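PDB 3F5B: aminoglycoside N(6')acetyltransferase from Legionella pneumophila subsp. pneumophila, which probably transfers an acyl group, presumably acetyl from acetyl-CoA, to an amino group of an aminoglycoside. Local coordinates for residues W31-L41 / F100-G108; H117-S125 / L170-R179. All coordinates share one frame; numbering follows the deposited sequence.

How the contacts relate
Contact 1 (31-41 with 100-108) is complete in the chain before contact 2 (117-125 with 170-179) begins. Their centres lie about 24 Å apart on opposite sides of the centre of the chain, and their nearest atoms stay about 9 Å from each other. Continuity is nevertheless direct: strand 94-101 leaves contact 1 through the loop that leads into helix 109-123, whose C-terminal half forms contact 2. Both reach the same seven-stranded mixed sheet of the GNAT fold. Contact 1 thus packs the short N-terminal helix region on the strand-to-helix loop, next to the bound cyclohexane, whereas contact 2 joins the far end of that helix to the C-terminal helix.

Contact 1 of 2, residues W31-L41 / F100-G108; sequences WIHQPHINEWL and FICRLDYIG
H36 and Q34 each give a straight hydrogen bond to a carbonyl where strand 94-101 ends. H36 NE2 donates to I101 O at 3.0 Å (176° at the hydrogen), the oxygen lying in the imidazole plane. One residue on, Q34 NE2 reaches C102 O at 2.8 Å. The same amide nitrogen donates to W31 O at 3.0 Å; both oxygens lie in the Q34 amide plane and NE2 meets each on a lone pair, which fixes the rotation of the group.

The aromatic contacts use ring faces. L104 CD2 sits over the centre of the H36 imidazole, 3.7 Å above it, while I37 CG1 covers the opposite face nearer the rim. C102 CB lies over the pyrrole part of W31, modelled too close for its spacing to be trusted.

Apolar contact follows on the strand: L41 CD2 meets F100 CE1 at 3.8 Å, with the side chains crossing at about a right angle, and I37 CD1 reaches F100 CB at 4.2 Å.

F100 also touches the bound cyclohexane. In the GNAT fold the loop after this strand leads into the helix, here 109-123, whose start binds the acetyl-CoA pyrophosphate in relatives; the N-terminal helical region packs against that loop. L41 packs on L46 and T49 of helix 43-57, I101 touches S112 and M115 of helix 109-123, and F100 and C102 pair by backbone with Y78 and F76 of strand 74-84.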
loop_
_atom_site.group_PDB
_atom_site.type_symbol
_atom_site.label_atom_id
_atom_site.label_comp_id
_atom_site.label_asym_id
_atom_site.label_seq_id
_atom_site.Cartn_x
_atom_site.Cartn_y
_atom_site.Cartn_z
ATOM N N TRP A 31 0.130 13.809 -7.984
ATOM C CA TRP A 31 1.081 12.768 -7.605
ATOM C C TRP A 31 1.072 11.589 -8.579
ATOM O O TRP A 31 2.112 11.136 -9.021
ATOM C CB TRP A 31 0.754 12.229 -6.217
ATOM C CG TRP A 31 1.330 13.017 -5.066
ATOM C CD1 TRP A 31 2.201 14.085 -5.130
ATOM C CD2 TRP A 31 1.106 12.766 -3.686
ATOM N NE1 TRP A 31 2.518 14.506 -3.867
ATOM C CE2 TRP A 31 1.876 13.696 -2.960
ATOM C CE3 TRP A 31 0.355 11.810 -2.986
ATOM C CZ2 TRP A 31 1.870 13.742 -1.549
ATOM C CZ3 TRP A 31 0.357 11.843 -1.596
ATOM C CH2 TRP A 31 1.113 12.814 -0.888
ATOM N N ILE A 32 -0.112 11.117 -8.935
ATOM C CA ILE A 32 -0.193 9.880 -9.698
ATOM C C ILE A 32 -0.133 10.118 -11.194
ATOM O O ILE A 32 -0.371 9.193 -11.989
ATOM C CB ILE A 32 -1.443 9.062 -9.319
ATOM C CG1 ILE A 32 -2.738 9.818 -9.717
ATOM C CG2 ILE A 32 -1.403 8.734 -7.812
ATOM C CD1 ILE A 32 -4.024 9.106 -9.361
ATOM N N HIS A 33 0.172 11.356 -11.573
ATOM C CA HIS A 33 0.536 11.680 -12.946
ATOM C C HIS A 33 2.025 12.039 -13.120
ATOM O O HIS A 33 2.448 12.522 -14.184
ATOM C CB HIS A 33 -0.402 12.768 -13.493
ATOM C CG HIS A 33 -1.804 12.281 -13.707
ATOM N ND1 HIS A 33 -2.768 12.308 -12.718
ATOM C CD2 HIS A 33 -2.394 11.720 -14.792
ATOM C CE1 HIS A 33 -3.890 11.791 -13.187
ATOM N NE2 HIS A 33 -3.693 11.433 -14.445
ATOM N N GLN A 34 2.835 11.793 -12.091
ATOM C CA GLN A 34 4.276 12.000 -12.214
ATOM C C GLN A 34 4.910 10.825 -12.977
ATOM O O GLN A 34 4.505 9.663 -12.784
ATOM C CB GLN A 34 4.939 12.140 -10.846
ATOM C CG GLN A 34 4.344 13.209 -9.929
ATOM C CD GLN A 34 4.996 13.163 -8.553
ATOM O OE1 GLN A 34 5.985 13.835 -8.330
ATOM N NE2 GLN A 34 4.469 12.336 -7.644
ATOM N N PRO A 35 5.925 11.114 -13.831
ATOM C CA PRO A 35 6.543 10.032 -14.602
ATOM C C PRO A 35 7.020 8.873 -13.724
ATOM O O PRO A 35 6.801 7.709 -14.089
ATOM C CB PRO A 35 7.704 10.719 -15.361
ATOM C CG PRO A 35 7.326 12.169 -15.439
ATOM C CD PRO A 35 6.499 12.441 -14.154
ATOM N N HIS A 36 7.605 9.149 -12.550
ATOM C CA HIS A 36 8.122 8.020 -11.748
ATOM C C HIS A 36 7.012 7.094 -11.249
ATOM O O HIS A 36 7.237 5.887 -11.008
ATOM C CB HIS A 36 9.070 8.451 -10.603
ATOM C CG HIS A 36 8.379 8.817 -9.315
ATOM N ND1 HIS A 36 7.954 10.102 -9.031
ATOM C CD2 HIS A 36 8.105 8.082 -8.210
ATOM C CE1 HIS A 36 7.422 10.134 -7.826
ATOM N NE2 HIS A 36 7.515 8.925 -7.301
ATOM N N ILE A 37 5.817 7.665 -11.102
ATOM C CA ILE A 37 4.682 6.892 -10.686
ATOM C C ILE A 37 4.085 6.219 -11.916
ATOM O O ILE A 37 3.698 5.026 -11.852
ATOM C CB ILE A 37 3.589 7.755 -9.950
ATOM C CG1 ILE A 37 4.090 8.269 -8.577
ATOM C CG2 ILE A 37 2.271 6.926 -9.810
ATOM C CD1 ILE A 37 4.567 7.148 -7.573
ATOM N N ASN A 38 3.989 6.966 -13.024
ATOM C CA ASN A 38 3.436 6.393 -14.262
ATOM C C ASN A 38 4.261 5.287 -14.916
ATOM O O ASN A 38 3.775 4.568 -15.814
ATOM C CB ASN A 38 3.080 7.487 -15.260
ATOM C CG ASN A 38 1.989 8.406 -14.722
ATOM O OD1 ASN A 38 2.077 9.601 -14.874
ATOM N ND2 ASN A 38 0.953 7.830 -14.081
ATOM N N GLU A 39 5.488 5.113 -14.436
ATOM C CA GLU A 39 6.244 3.942 -14.832
ATOM C C GLU A 39 5.505 2.658 -14.488
ATOM O O GLU A 39 5.617 1.666 -15.201
ATOM C CB GLU A 39 7.637 3.918 -14.218
ATOM C CG GLU A 39 8.492 2.806 -14.875
ATOM C CD GLU A 39 9.940 2.839 -14.474
ATOM O OE1 GLU A 39 10.298 3.609 -13.547
ATOM O OE2 GLU A 39 10.718 2.062 -15.087
ATOM N N TRP A 40 4.724 2.688 -13.411
ATOM C CA TRP A 40 4.136 1.473 -12.854
ATOM C C TRP A 40 2.611 1.593 -12.776
ATOM O O TRP A 40 1.888 0.578 -12.780
ATOM C CB TRP A 40 4.738 1.215 -11.454
ATOM C CG TRP A 40 6.250 1.155 -11.527
ATOM C CD1 TRP A 40 7.150 2.003 -10.944
ATOM C CD2 TRP A 40 7.021 0.193 -12.261
ATOM N NE1 TRP A 40 8.440 1.622 -11.269
ATOM C CE2 TRP A 40 8.386 0.514 -12.074
ATOM C CE3 TRP A 40 6.692 -0.904 -13.069
ATOM C CZ2 TRP A 40 9.413 -0.233 -12.653
ATOM C CZ3 TRP A 40 7.713 -1.649 -13.634
ATOM C CH2 TRP A 40 9.059 -1.300 -13.434
ATOM N N LEU A 41 2.128 2.831 -12.712
ATOM C CA LEU A 41 0.686 3.076 -12.675
ATOM C C LEU A 41 0.226 3.834 -13.902
ATOM O O LEU A 41 0.559 5.006 -14.104
ATOM C CB LEU A 41 0.260 3.798 -11.372
ATOM C CG LEU A 41 -1.239 4.123 -11.219
ATOM C CD1 LEU A 41 -2.020 2.838 -10.907
ATOM C CD2 LEU A 41 -1.486 5.138 -10.085
ATOM N N PHE A 100 2.160 4.122 -3.028
ATOM C CA PHE A 100 2.823 5.004 -3.947
ATOM C C PHE A 100 3.567 6.055 -3.144
ATOM O O PHE A 100 2.942 6.905 -2.467
ATOM C CB PHE A 100 1.779 5.666 -4.869
ATOM C CG PHE A 100 0.860 4.672 -5.551
ATOM C CD1 PHE A 100 1.231 4.085 -6.772
ATOM C CD2 PHE A 100 -0.355 4.319 -4.978
ATOM C CE1 PHE A 100 0.411 3.150 -7.405
ATOM C CE2 PHE A 100 -1.199 3.376 -5.605
ATOM C CZ PHE A 100 -0.805 2.798 -6.840
ATOM N N ILE A 101 4.899 5.995 -3.179
ATOM C CA ILE A 101 5.684 7.045 -2.556
ATOM C C ILE A 101 5.825 8.150 -3.605
ATOM O O ILE A 101 6.565 7.994 -4.576
ATOM C CB ILE A 101 7.129 6.597 -2.097
ATOM C CG1 ILE A 101 7.126 5.296 -1.306
ATOM C CG2 ILE A 101 7.849 7.761 -1.343
ATOM C CD1 ILE A 101 6.232 5.273 -0.122
ATOM N N CYS A 102 5.154 9.266 -3.369
ATOM C CA CYS A 102 4.948 10.266 -4.393
ATOM C C CYS A 102 5.896 11.455 -4.353
ATOM O O CYS A 102 5.941 12.218 -5.319
ATOM C CB CYS A 102 3.501 10.756 -4.317
ATOM S SG CYS A 102 2.350 9.372 -4.643
ATOM N N ARG A 103 6.623 11.620 -3.247
ATOM C CA ARG A 103 7.685 12.639 -3.169
ATOM C C ARG A 103 9.025 11.956 -3.386
ATOM O O ARG A 103 9.334 10.978 -2.695
ATOM C CB ARG A 103 7.690 13.328 -1.794
ATOM C CG ARG A 103 6.617 14.382 -1.573
ATOM C CD ARG A 103 6.861 15.088 -0.228
ATOM N NE ARG A 103 8.150 15.811 -0.188
ATOM C CZ ARG A 103 8.266 17.131 -0.133
ATOM N NH1 ARG A 103 7.179 17.886 -0.118
ATOM N NH2 ARG A 103 9.459 17.702 -0.078
ATOM N N LEU A 104 9.825 12.461 -4.334
ATOM C CA LEU A 104 11.120 11.832 -4.620
ATOM C C LEU A 104 12.073 11.809 -3.425
ATOM O O LEU A 104 12.891 10.906 -3.308
ATOM C CB LEU A 104 11.830 12.471 -5.834
ATOM C CG LEU A 104 11.219 12.160 -7.205
ATOM C CD1 LEU A 104 11.914 12.989 -8.281
ATOM C CD2 LEU A 104 11.313 10.682 -7.525
ATOM N N ASP A 105 11.947 12.783 -2.526
ATOM C CA ASP A 105 12.830 12.850 -1.364
ATOM C C ASP A 105 12.404 11.850 -0.299
ATOM O O ASP A 105 13.041 11.739 0.757
ATOM C CB ASP A 105 12.958 14.303 -0.830
ATOM C CG ASP A 105 11.599 15.030 -0.681
ATOM O OD1 ASP A 105 10.577 14.597 -1.239
ATOM O OD2 ASP A 105 11.571 16.089 -0.012
ATOM N N TYR A 106 11.371 11.059 -0.592
ATOM C CA TYR A 106 10.912 10.066 0.385
ATOM C C TYR A 106 11.077 8.620 -0.041
ATOM O O TYR A 106 10.560 7.724 0.612
ATOM C CB TYR A 106 9.454 10.352 0.809
ATOM C CG TYR A 106 9.377 11.471 1.830
ATOM C CD1 TYR A 106 9.436 12.805 1.440
ATOM C CD2 TYR A 106 9.287 11.179 3.199
ATOM C CE1 TYR A 106 9.387 13.843 2.394
ATOM C CE2 TYR A 106 9.260 12.195 4.159
ATOM C CZ TYR A 106 9.296 13.515 3.750
ATOM O OH TYR A 106 9.231 14.486 4.703
ATOM N N ILE A 107 11.818 8.392 -1.123
ATOM C CA ILE A 107 11.836 7.092 -1.811
ATOM C C ILE A 107 12.837 6.048 -1.257
ATOM O O ILE A 107 12.889 4.890 -1.730
ATOM C CB ILE A 107 12.083 7.352 -3.320
ATOM C CG1 ILE A 107 10.956 6.778 -4.152
ATOM C CG2 ILE A 107 13.531 7.062 -3.770
ATOM C CD1 ILE A 107 9.973 7.823 -4.495
ATOM N N GLY A 108 13.583 6.451 -0.233
ATOM C CA GLY A 108 14.615 5.612 0.363
ATOM C C GLY A 108 14.043 4.254 0.712
ATOM O O GLY A 108 12.925 4.160 1.186
#

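Contact 2 of 2, residues H117-S125 / L170-R179; sequences HEFILSQFS and LCIEDLKKQR
L175 lays CD1 over the centre of the H117 imidazole, a CH-pi contact in which the methyl stands 3.6 Å from the ring centroid and only 6° off its normal. The contact belongs to the GNAT fold: helix 109-123, which follows the central strand 94-101, is met by helix 172-178, which continues from strand 164-171. The segment axes approach to 11.0 Å at a crossing angle of -108°, so the helices lie nearly crosswise and a few side chains carry the packing.

L175 is central among them. With CG anti to the backbone N (chi1 171°), its branches divide: CD1 takes the H117 face, and CD2 meets L121 CD2 tip to tip at 3.8 Å. L121 CD2 also lies alongside K176 CG as the two chains pass in opposite directions, while L121 CD1 touches R179 CD at 3.6 Å. Deeper in, I120 CG2 approaches I172 CD1 at 3.5 Å, the side chains meeting at a slant.

The R179 chain bends at chi2, and its NH1 comes to the edge of the H117 ring, near the ring plane. H117 NE2 is engaged elsewhere, by A148 O. R179 NH2 stands 4.6 Å from E118 OE2, beyond salt-bridge range; that carboxylate is held by the backbone N of R14 and F15 and by Q114. The attraction would therefore be a longer-range one.

At the other end, the extended K176 chain brings NZ to S125 O, just beyond the end of helix 117-123, a hydrogen bond modelled so short that its exact length is doubtful. Within its own helix, K176 NZ forms a salt bridge of 3.1 Å with E173 OE2, approached on the syn side, somewhat out of the carboxylate plane.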
loop_
_atom_site.group_PDB
_atom_site.type_symbol
_atom_site.label_atom_id
_atom_site.label_comp_id
_atom_site.label_asym_id
_atom_site.label_seq_id
_atom_site.Cartn_x
_atom_site.Cartn_y
_atom_site.Cartn_z
ATOM N N HIS A 117 5.823 -0.606 7.682
ATOM C CA HIS A 117 5.631 -1.171 9.018
ATOM C C HIS A 117 4.769 -0.290 9.911
ATOM O O HIS A 117 3.854 -0.785 10.595
ATOM C CB HIS A 117 6.943 -1.477 9.716
ATOM C CG HIS A 117 7.704 -2.607 9.090
ATOM N ND1 HIS A 117 8.989 -2.919 9.462
ATOM C CD2 HIS A 117 7.375 -3.467 8.096
ATOM C CE1 HIS A 117 9.418 -3.940 8.738
ATOM N NE2 HIS A 117 8.452 -4.300 7.911
ATOM N N GLU A 118 5.031 1.007 9.889
ATOM C CA GLU A 118 4.204 1.910 10.711
ATOM C C GLU A 118 2.749 1.968 10.247
ATOM O O GLU A 118 1.829 2.085 11.055
ATOM C CB GLU A 118 4.818 3.307 10.733
ATOM C CG GLU A 118 6.143 3.377 11.528
ATOM C CD GLU A 118 6.646 4.814 11.656
ATOM O OE1 GLU A 118 5.953 5.697 11.126
ATOM O OE2 GLU A 118 7.721 5.066 12.269
ATOM N N PHE A 119 2.518 1.905 8.945
ATOM C CA PHE A 119 1.135 1.897 8.443
ATOM C C PHE A 119 0.368 0.658 8.913
ATOM O O PHE A 119 -0.759 0.761 9.445
ATOM C CB PHE A 119 1.133 2.003 6.934
ATOM C CG PHE A 119 -0.242 1.952 6.307
ATOM C CD1 PHE A 119 -1.170 2.984 6.506
ATOM C CD2 PHE A 119 -0.598 0.877 5.503
ATOM C CE1 PHE A 119 -2.448 2.932 5.909
ATOM C CE2 PHE A 119 -1.882 0.818 4.896
ATOM C CZ PHE A 119 -2.796 1.844 5.099
ATOM N N ILE A 120 0.986 -0.511 8.731
ATOM C CA ILE A 120 0.353 -1.765 9.150
ATOM C C ILE A 120 0.077 -1.782 10.647
ATOM O O ILE A 120 -1.030 -2.144 11.054
ATOM C CB ILE A 120 1.195 -3.011 8.762
ATOM C CG1 ILE A 120 1.233 -3.115 7.245
ATOM C CG2 ILE A 120 0.567 -4.305 9.385
ATOM C CD1 ILE A 120 2.374 -3.991 6.700
ATOM N N LEU A 121 1.070 -1.403 11.463
ATOM C CA LEU A 121 0.874 -1.358 12.892
ATOM C C LEU A 121 -0.088 -0.283 13.393
ATOM O O LEU A 121 -0.755 -0.488 14.415
ATOM C CB LEU A 121 2.217 -1.288 13.661
ATOM C CG LEU A 121 3.196 -2.424 13.339
ATOM C CD1 LEU A 121 4.544 -2.163 13.947
ATOM C CD2 LEU A 121 2.640 -3.801 13.804
ATOM N N SER A 122 -0.148 0.851 12.705
ATOM C CA SER A 122 -1.039 1.957 13.089
ATOM C C SER A 122 -2.502 1.738 12.672
ATOM O O SER A 122 -3.410 2.203 13.358
ATOM C CB SER A 122 -0.579 3.284 12.425
ATOM O OG SER A 122 0.705 3.666 12.918
ATOM N N GLN A 123 -2.708 1.068 11.534
ATOM C CA GLN A 123 -4.054 0.936 10.930
ATOM C C GLN A 123 -4.572 -0.513 10.832
ATOM O O GLN A 123 -5.769 -0.752 10.620
ATOM C CB GLN A 123 -4.089 1.614 9.543
ATOM C CG GLN A 123 -3.761 3.145 9.535
ATOM C CD GLN A 123 -4.693 3.965 10.409
ATOM O OE1 GLN A 123 -5.813 3.558 10.695
ATOM N NE2 GLN A 123 -4.211 5.096 10.888
ATOM N N PHE A 124 -3.688 -1.492 10.979
ATOM C CA PHE A 124 -4.127 -2.873 10.758
ATOM C C PHE A 124 -3.501 -3.823 11.747
ATOM O O PHE A 124 -3.264 -4.976 11.429
ATOM C CB PHE A 124 -3.829 -3.287 9.307
ATOM C CG PHE A 124 -4.621 -2.494 8.293
ATOM C CD1 PHE A 124 -5.945 -2.838 8.023
ATOM C CD2 PHE A 124 -4.066 -1.388 7.655
ATOM C CE1 PHE A 124 -6.709 -2.109 7.095
ATOM C CE2 PHE A 124 -4.820 -0.625 6.740
ATOM C CZ PHE A 124 -6.149 -0.989 6.461
ATOM N N SER A 125 -3.250 -3.333 12.956
ATOM C CA SER A 125 -2.602 -4.133 13.985
ATOM C C SER A 125 -3.395 -5.394 14.371
ATOM O O SER A 125 -2.828 -6.367 14.869
ATOM C CB SER A 125 -2.347 -3.270 15.222
ATOM O OG SER A 125 -3.580 -3.005 15.871
ATOM N N LEU A 170 2.583 -10.859 3.983
ATOM C CA LEU A 170 3.246 -10.527 5.249
ATOM C C LEU A 170 2.386 -10.945 6.435
ATOM O O LEU A 170 1.192 -10.662 6.458
ATOM C CB LEU A 170 3.554 -9.027 5.316
ATOM C CG LEU A 170 4.162 -8.445 6.599
ATOM C CD1 LEU A 170 5.468 -9.127 6.946
ATOM C CD2 LEU A 170 4.376 -6.958 6.422
ATOM N N CYS A 171 3.009 -11.605 7.408
ATOM C CA CYS A 171 2.323 -11.989 8.636
ATOM C C CYS A 171 2.449 -10.895 9.700
ATOM O O CYS A 171 3.539 -10.645 10.217
ATOM C CB CYS A 171 2.857 -13.323 9.152
ATOM S SG CYS A 171 2.286 -13.732 10.795
ATOM N N ILE A 172 1.327 -10.261 10.026
ATOM C CA ILE A 172 1.331 -9.145 10.981
ATOM C C ILE A 172 1.894 -9.560 12.349
ATOM O O ILE A 172 2.643 -8.804 12.968
ATOM C CB ILE A 172 -0.057 -8.460 11.040
ATOM C CG1 ILE A 172 -0.406 -7.934 9.625
ATOM C CG2 ILE A 172 -0.149 -7.383 12.143
ATOM C CD1 ILE A 172 -1.643 -7.038 9.535
ATOM N N GLU A 173 1.593 -10.780 12.791
ATOM C CA GLU A 173 2.076 -11.221 14.096
ATOM C C GLU A 173 3.585 -11.495 14.112
ATOM O O GLU A 173 4.243 -11.217 15.110
ATOM C CB GLU A 173 1.249 -12.387 14.638
ATOM C CG GLU A 173 -0.190 -11.993 15.081
ATOM C CD GLU A 173 -0.271 -10.920 16.200
ATOM O OE1 GLU A 173 0.410 -11.043 17.242
ATOM O OE2 GLU A 173 -1.052 -9.949 16.047
ATOM N N ASP A 174 4.138 -11.977 13.001
ATOM C CA ASP A 174 5.592 -12.019 12.834
ATOM C C ASP A 174 6.182 -10.626 12.880
ATOM O O ASP A 174 7.196 -10.407 13.540
ATOM C CB ASP A 174 5.989 -12.649 11.508
ATOM C CG ASP A 174 5.865 -14.143 11.514
ATOM O OD1 ASP A 174 5.955 -14.758 12.598
ATOM O OD2 ASP A 174 5.667 -14.720 10.423
ATOM N N LEU A 175 5.554 -9.694 12.165
ATOM C CA LEU A 175 6.002 -8.305 12.164
ATOM C C LEU A 175 6.136 -7.783 13.594
ATOM O O LEU A 175 7.172 -7.237 13.953
ATOM C CB LEU A 175 5.073 -7.397 11.347
ATOM C CG LEU A 175 5.338 -5.879 11.477
ATOM C CD1 LEU A 175 6.794 -5.528 11.146
ATOM C CD2 LEU A 175 4.375 -5.015 10.631
ATOM N N LYS A 176 5.090 -7.960 14.400
ATOM C CA LYS A 176 5.108 -7.519 15.799
ATOM C C LYS A 176 6.215 -8.179 16.628
ATOM O O LYS A 176 6.986 -7.503 17.312
ATOM C CB LYS A 176 3.746 -7.770 16.455
ATOM C CG LYS A 176 2.602 -6.965 15.828
ATOM C CD LYS A 176 1.322 -7.195 16.604
ATOM C CE LYS A 176 0.127 -6.597 15.897
ATOM N NZ LYS A 176 -1.134 -6.898 16.645
ATOM N N LYS A 177 6.299 -9.499 16.560
ATOM C CA LYS A 177 7.284 -10.223 17.348
ATOM C C LYS A 177 8.708 -9.825 16.956
ATOM O O LYS A 177 9.610 -9.823 17.795
ATOM C CB LYS A 177 7.069 -11.732 17.240
ATOM C CG LYS A 177 5.930 -12.245 18.107
ATOM C CD LYS A 177 5.538 -13.669 17.745
ATOM C CE LYS A 177 4.334 -14.138 18.561
ATOM N NZ LYS A 177 3.716 -15.371 17.973
ATOM N N GLN A 178 8.890 -9.459 15.689
ATOM C CA GLN A 178 10.193 -9.049 15.171
ATOM C C GLN A 178 10.395 -7.539 15.258
ATOM O O GLN A 178 11.488 -7.035 14.981
ATOM C CB GLN A 178 10.365 -9.536 13.731
ATOM C CG GLN A 178 10.495 -11.055 13.622
ATOM C CD GLN A 178 11.178 -11.509 12.338
ATOM O OE1 GLN A 178 10.689 -11.259 11.229
ATOM N NE2 GLN A 178 12.307 -12.198 12.486
ATOM N N ARG A 179 9.340 -6.829 15.651
ATOM C CA ARG A 179 9.350 -5.365 15.772
ATOM C C ARG A 179 9.801 -4.943 17.171
ATOM O O ARG A 179 10.247 -5.775 17.970
ATOM C CB ARG A 179 7.955 -4.817 15.450
ATOM C CG ARG A 179 7.738 -3.335 15.676
ATOM C CD ARG A 179 8.135 -2.480 14.483
ATOM N NE ARG A 179 8.095 -1.071 14.872
ATOM C CZ ARG A 179 8.439 -0.036 14.106
ATOM N NH1 ARG A 179 8.864 -0.207 12.856
ATOM N NH2 ARG A 179 8.355 1.189 14.604
#